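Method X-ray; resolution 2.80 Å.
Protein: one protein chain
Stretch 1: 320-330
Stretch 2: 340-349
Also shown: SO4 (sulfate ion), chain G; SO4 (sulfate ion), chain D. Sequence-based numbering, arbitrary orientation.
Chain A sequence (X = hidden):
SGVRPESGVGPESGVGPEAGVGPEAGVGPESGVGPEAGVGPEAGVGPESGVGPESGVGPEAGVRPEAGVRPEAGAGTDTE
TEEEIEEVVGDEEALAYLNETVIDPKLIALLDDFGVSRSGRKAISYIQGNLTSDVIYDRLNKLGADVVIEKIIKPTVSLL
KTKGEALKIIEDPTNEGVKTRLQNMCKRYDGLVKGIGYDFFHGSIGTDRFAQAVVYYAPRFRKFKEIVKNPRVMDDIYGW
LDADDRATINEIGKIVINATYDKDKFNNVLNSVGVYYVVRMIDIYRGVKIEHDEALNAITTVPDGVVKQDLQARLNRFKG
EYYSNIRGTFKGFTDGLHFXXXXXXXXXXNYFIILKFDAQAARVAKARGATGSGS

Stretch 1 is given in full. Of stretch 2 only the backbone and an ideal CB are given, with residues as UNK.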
# COMPACT_ATOMS: atom_id res chain seq x y z
N GLY A 320 -1.49 11.93 -22.17
CA GLY A 320 -2.59 12.58 -21.48
C GLY A 320 -3.26 11.67 -20.48
O GLY A 320 -3.28 11.97 -19.28
N GLU A 321 -3.78 10.54 -20.96
CA GLU A 321 -4.47 9.56 -20.10
C GLU A 321 -3.64 9.18 -18.88
O GLU A 321 -4.17 9.10 -17.78
CB GLU A 321 -4.83 8.28 -20.88
CG GLU A 321 -5.78 8.43 -22.05
CD GLU A 321 -5.99 7.13 -22.81
OE1 GLU A 321 -5.71 6.04 -22.25
OE2 GLU A 321 -6.46 7.18 -23.96
N TYR A 322 -2.33 8.98 -19.07
CA TYR A 322 -1.47 8.59 -17.95
C TYR A 322 -1.34 9.71 -16.92
O TYR A 322 -1.71 9.52 -15.77
CB TYR A 322 -0.08 8.10 -18.44
CG TYR A 322 0.78 7.54 -17.34
CD1 TYR A 322 0.26 6.59 -16.43
CD2 TYR A 322 2.10 7.96 -17.17
CE1 TYR A 322 1.03 6.10 -15.37
CE2 TYR A 322 2.89 7.46 -16.11
CZ TYR A 322 2.34 6.54 -15.22
OH TYR A 322 3.08 6.02 -14.19
N TYR A 323 -0.84 10.88 -17.35
CA TYR A 323 -0.75 12.06 -16.49
C TYR A 323 -2.06 12.34 -15.73
O TYR A 323 -2.05 12.62 -14.53
CB TYR A 323 -0.34 13.27 -17.30
CG TYR A 323 1.15 13.38 -17.61
CD1 TYR A 323 2.01 12.27 -17.56
CD2 TYR A 323 1.68 14.61 -17.99
CE1 TYR A 323 3.37 12.41 -17.87
CE2 TYR A 323 3.03 14.77 -18.29
CZ TYR A 323 3.87 13.68 -18.23
OH TYR A 323 5.20 13.89 -18.54
N SER A 324 -3.18 12.16 -16.40
CA SER A 324 -4.48 12.25 -15.75
C SER A 324 -4.66 11.20 -14.65
O SER A 324 -5.17 11.52 -13.58
CB SER A 324 -5.61 12.19 -16.78
OG SER A 324 -6.82 11.74 -16.19
N ASN A 325 -4.25 9.96 -14.92
CA ASN A 325 -4.32 8.90 -13.89
C ASN A 325 -3.53 9.33 -12.66
O ASN A 325 -3.98 9.08 -11.54
CB ASN A 325 -3.80 7.56 -14.42
CG ASN A 325 -4.84 6.76 -15.20
OD1 ASN A 325 -5.76 7.31 -15.77
ND2 ASN A 325 -4.67 5.45 -15.24
N ILE A 326 -2.38 9.98 -12.86
CA ILE A 326 -1.51 10.36 -11.75
C ILE A 326 -2.23 11.40 -10.87
O ILE A 326 -2.46 11.16 -9.68
CB ILE A 326 -0.14 10.87 -12.21
CG1 ILE A 326 0.56 9.84 -13.09
CG2 ILE A 326 0.75 11.17 -11.02
CD1 ILE A 326 1.89 10.33 -13.66
N ARG A 327 -2.63 12.51 -11.49
CA ARG A 327 -3.38 13.56 -10.80
C ARG A 327 -4.57 12.97 -10.03
O ARG A 327 -4.71 13.21 -8.81
CB ARG A 327 -3.85 14.62 -11.78
CG ARG A 327 -2.73 15.47 -12.31
CD ARG A 327 -3.22 16.65 -13.13
NE ARG A 327 -2.29 16.91 -14.23
CZ ARG A 327 -2.55 16.73 -15.52
NH1 ARG A 327 -3.75 16.29 -15.92
NH2 ARG A 327 -1.61 17.00 -16.42
N GLY A 328 -5.40 12.18 -10.73
CA GLY A 328 -6.59 11.55 -10.14
C GLY A 328 -6.29 10.68 -8.91
O GLY A 328 -7.06 10.67 -7.95
N THR A 329 -5.18 9.96 -8.93
CA THR A 329 -4.93 9.04 -7.85
C THR A 329 -4.48 9.83 -6.62
O THR A 329 -4.85 9.50 -5.49
CB THR A 329 -3.99 7.87 -8.26
OG1 THR A 329 -4.12 6.80 -7.32
CG2 THR A 329 -2.53 8.29 -8.30
N PHE A 330 -3.73 10.90 -6.82
CA PHE A 330 -3.32 11.71 -5.68
C PHE A 330 -4.49 12.49 -5.07
O PHE A 330 -4.64 12.52 -3.85
CB PHE A 330 -2.21 12.66 -6.06
CG PHE A 330 -0.88 12.04 -5.99
CD1 PHE A 330 -0.24 11.93 -4.79
CD2 PHE A 330 -0.28 11.50 -7.13
CE1 PHE A 330 0.99 11.31 -4.68
CE2 PHE A 330 0.96 10.90 -7.04
CZ PHE A 330 1.59 10.80 -5.80
N UNK A 340 -4.57 3.98 -1.96
CA UNK A 340 -3.42 3.45 -2.72
C UNK A 340 -3.07 4.42 -3.85
O UNK A 340 -3.99 4.89 -4.56
CB UNK A 340 -3.73 2.06 -3.28
N UNK A 341 -1.79 4.72 -4.04
CA UNK A 341 -1.41 5.46 -5.23
C UNK A 341 -1.34 4.46 -6.36
O UNK A 341 -0.51 3.56 -6.32
CB UNK A 341 -0.08 6.20 -5.05
N UNK A 342 -2.20 4.63 -7.36
CA UNK A 342 -2.23 3.72 -8.49
C UNK A 342 -2.39 4.42 -9.79
O UNK A 342 -3.47 4.94 -10.09
CB UNK A 342 -3.36 2.70 -8.33
N UNK A 343 -1.32 4.42 -10.60
CA UNK A 343 -1.29 5.16 -11.87
C UNK A 343 -1.62 4.31 -13.12
O UNK A 343 -1.63 4.84 -14.24
CB UNK A 343 0.10 5.78 -12.05
N UNK A 344 -1.88 3.01 -12.91
CA UNK A 344 -2.06 2.04 -13.99
C UNK A 344 -0.90 2.11 -15.00
O UNK A 344 -1.09 2.12 -16.22
CB UNK A 344 -3.39 2.29 -14.70
N UNK A 345 0.32 2.15 -14.47
CA UNK A 345 1.49 2.48 -15.26
C UNK A 345 1.96 1.37 -16.17
O UNK A 345 2.43 1.64 -17.27
CB UNK A 345 2.64 2.88 -14.33
N UNK A 346 1.84 0.12 -15.72
CA UNK A 346 2.22 -1.02 -16.55
C UNK A 346 1.42 -1.06 -17.86
O UNK A 346 2.00 -1.16 -18.95
CB UNK A 346 2.02 -2.32 -15.77
N UNK A 347 0.09 -0.93 -17.74
CA UNK A 347 -0.81 -0.86 -18.90
C UNK A 347 -0.32 0.19 -19.91
O UNK A 347 -0.34 -0.04 -21.11
CB UNK A 347 -2.23 -0.53 -18.45
N UNK A 348 0.16 1.31 -19.40
CA UNK A 348 0.58 2.39 -20.26
C UNK A 348 1.97 2.18 -20.83
O UNK A 348 2.27 2.67 -21.93
CB UNK A 348 0.53 3.71 -19.49
N UNK A 349 2.81 1.44 -20.11
CA UNK A 349 4.12 1.04 -20.64
C UNK A 349 3.93 0.17 -21.88
O UNK A 349 4.56 0.40 -22.91
CB UNK A 349 4.93 0.29 -19.58
S SO4 G . -0.09 0.67 -10.83
O1 SO4 G . 0.42 0.12 -12.12
O2 SO4 G . 0.37 2.10 -10.78
O3 SO4 G . 0.42 -0.06 -9.63
O4 SO4 G . -1.58 0.49 -10.84
S SO4 D . 11.08 -5.38 -22.12
O1 SO4 D . 10.34 -5.66 -23.40
O2 SO4 D . 11.44 -3.94 -22.09
O3 SO4 D . 12.38 -6.10 -21.97
O4 SO4 D . 10.18 -5.80 -21.02

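Stretch 1 is helical throughout; stretch 2 approaches it as a loop and then, from 345, as a helix running nearly antiparallel (171°), with the axes 10.6 Å apart at closest approach.

Position 340 has extended backbone angles (-138/135), and its CA-to-CB bond points away from stretch 1, with no atom of that helix within 5.5 Å of the ideal CB. Almost any side chain would fit, polar ones readily. The residue is Gln340, whose side chain stays clear of the helix.

At 341 the CB points sideways, 4.6 Å from Thr329 CG2 and 5.0 Å from Phe330 CZ. This apolar setting suits valine, isoleucine, leucine or methionine. Ile341 is found, in the m, t rotamer: its CG2 lies 3.7 Å from Thr329 CG2 and its CD1 4.1 Å from Phe330 CZ.

Position 342 is tied to the helix by its backbone, since its N donates to Thr329 OG1 (2.9 Å, 177° at the hydrogen). The sideways CB, 4.3 Å from Thr329 OG1, admits many types. The deposited residue is Met342, a selenomethionine, whose CB comes 4.2 Å from Thr329 OG1.

At position 343 the sideways ideal CB is 3.5 Å from Tyr322 CE1 and 4.2 Å from Ile326 CG1, so a bulky group would have little room, while the Tyr322 hydroxyl offers a polar partner. Serine, threonine, alanine or valine are plausible. Thr343, chi1 p, supplies both characters: OG1 hydrogen-bonds Tyr322 OH at 3.1 Å, and CG2 sits 4.0 Å from Ile326 CG1. Its backbone contributes too, Asn325 ND2 donating to Thr343 O (3.3 Å, 153°), while Thr343 N donates to O2 of the chain G sulfate at 2.9 Å.

The positive phi at 344 (50/46) favours glycine, asparagine or aspartate, and the position immediately precedes the helix. The CB lies sideways, 3.5 Å from Asn325 ND2. Asp344 occupies this N-cap position, but its side chain makes no capping bond.

At 345 the ideal CB would lie only 3.2 Å from Tyr322 OH, a tight approach that favours glycine, with alanine a strained alternative. Gly345 lets its CA rest 3.7 Å from Tyr322 CE1, and its N donates to sulfate G O1 at 3.1 Å.

Positions 346 and 347 have no atom of stretch 1 within 5.5 Å of their ideal CBs; polar or charged residues suit both. They are Asp346 and Lys347.

Position 348 points toward stretch 1, its CB 4.2 Å from Tyr322 CD1, with the Glu321 carboxylate farther out. A long side chain ending in a donor would suit: tyrosine, lysine, arginine or glutamine. Tyr348 donates from OH to Glu321 OE1 at 2.5 Å. Its CD2 packs 3.9 Å from Tyr322 CB, and the two rings, planes at 27° and centroids 5.9 Å apart, barely overlap.

Position 349 is out of reach, so many residues would serve. Arg349 donates from NH2 to O4 of the chain D sulfate at 2.9 Å.

Stretch 2 (340-349) QIMTDGDKYR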
# COMPACT_ATOMS: atom_id res chain seq x y z
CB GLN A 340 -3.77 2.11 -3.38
CG GLN A 340 -4.73 1.18 -2.68
CD GLN A 340 -4.02 0.02 -2.03
OE1 GLN A 340 -2.85 -0.24 -2.32
NE2 GLN A 340 -4.72 -0.67 -1.13
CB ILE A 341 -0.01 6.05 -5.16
CG1 ILE A 341 0.13 6.96 -3.98
CG2 ILE A 341 0.30 6.80 -6.45
CD1 ILE A 341 1.61 7.24 -3.74
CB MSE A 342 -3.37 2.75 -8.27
CG MSE A 342 -2.96 1.60 -7.36
SE MSE A 342 -4.67 0.65 -7.06
CE MSE A 342 -6.04 2.08 -6.89
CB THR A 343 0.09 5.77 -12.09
OG1 THR A 343 1.01 4.71 -12.36
CG2 THR A 343 0.55 6.51 -10.86
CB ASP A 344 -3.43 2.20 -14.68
CG ASP A 344 -4.16 0.88 -14.87
OD1 ASP A 344 -3.70 -0.18 -14.37
OD2 ASP A 344 -5.23 0.90 -15.52
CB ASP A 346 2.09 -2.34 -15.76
CG ASP A 346 2.86 -3.47 -16.39
OD1 ASP A 346 3.74 -3.24 -17.27
OD2 ASP A 346 2.59 -4.62 -16.01
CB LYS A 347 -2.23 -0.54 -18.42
CG LYS A 347 -3.29 -0.27 -19.49
CD LYS A 347 -4.62 0.08 -18.83
CE LYS A 347 -5.81 -0.00 -19.78
NZ LYS A 347 -7.11 -0.21 -19.09
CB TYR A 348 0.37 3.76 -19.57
CG TYR A 348 -1.10 4.19 -19.62
CD1 TYR A 348 -2.07 3.59 -18.81
CD2 TYR A 348 -1.54 5.15 -20.55
CE1 TYR A 348 -3.42 3.94 -18.90
CE2 TYR A 348 -2.88 5.53 -20.64
CZ TYR A 348 -3.81 4.92 -19.82
OH TYR A 348 -5.13 5.30 -19.90
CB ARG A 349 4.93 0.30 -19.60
CG ARG A 349 6.34 -0.01 -20.02
CD ARG A 349 7.14 -0.73 -18.94
NE ARG A 349 8.30 -1.37 -19.54
CZ ARG A 349 8.38 -2.67 -19.83
NH1 ARG A 349 7.38 -3.53 -19.58
NH2 ARG A 349 9.49 -3.10 -20.38
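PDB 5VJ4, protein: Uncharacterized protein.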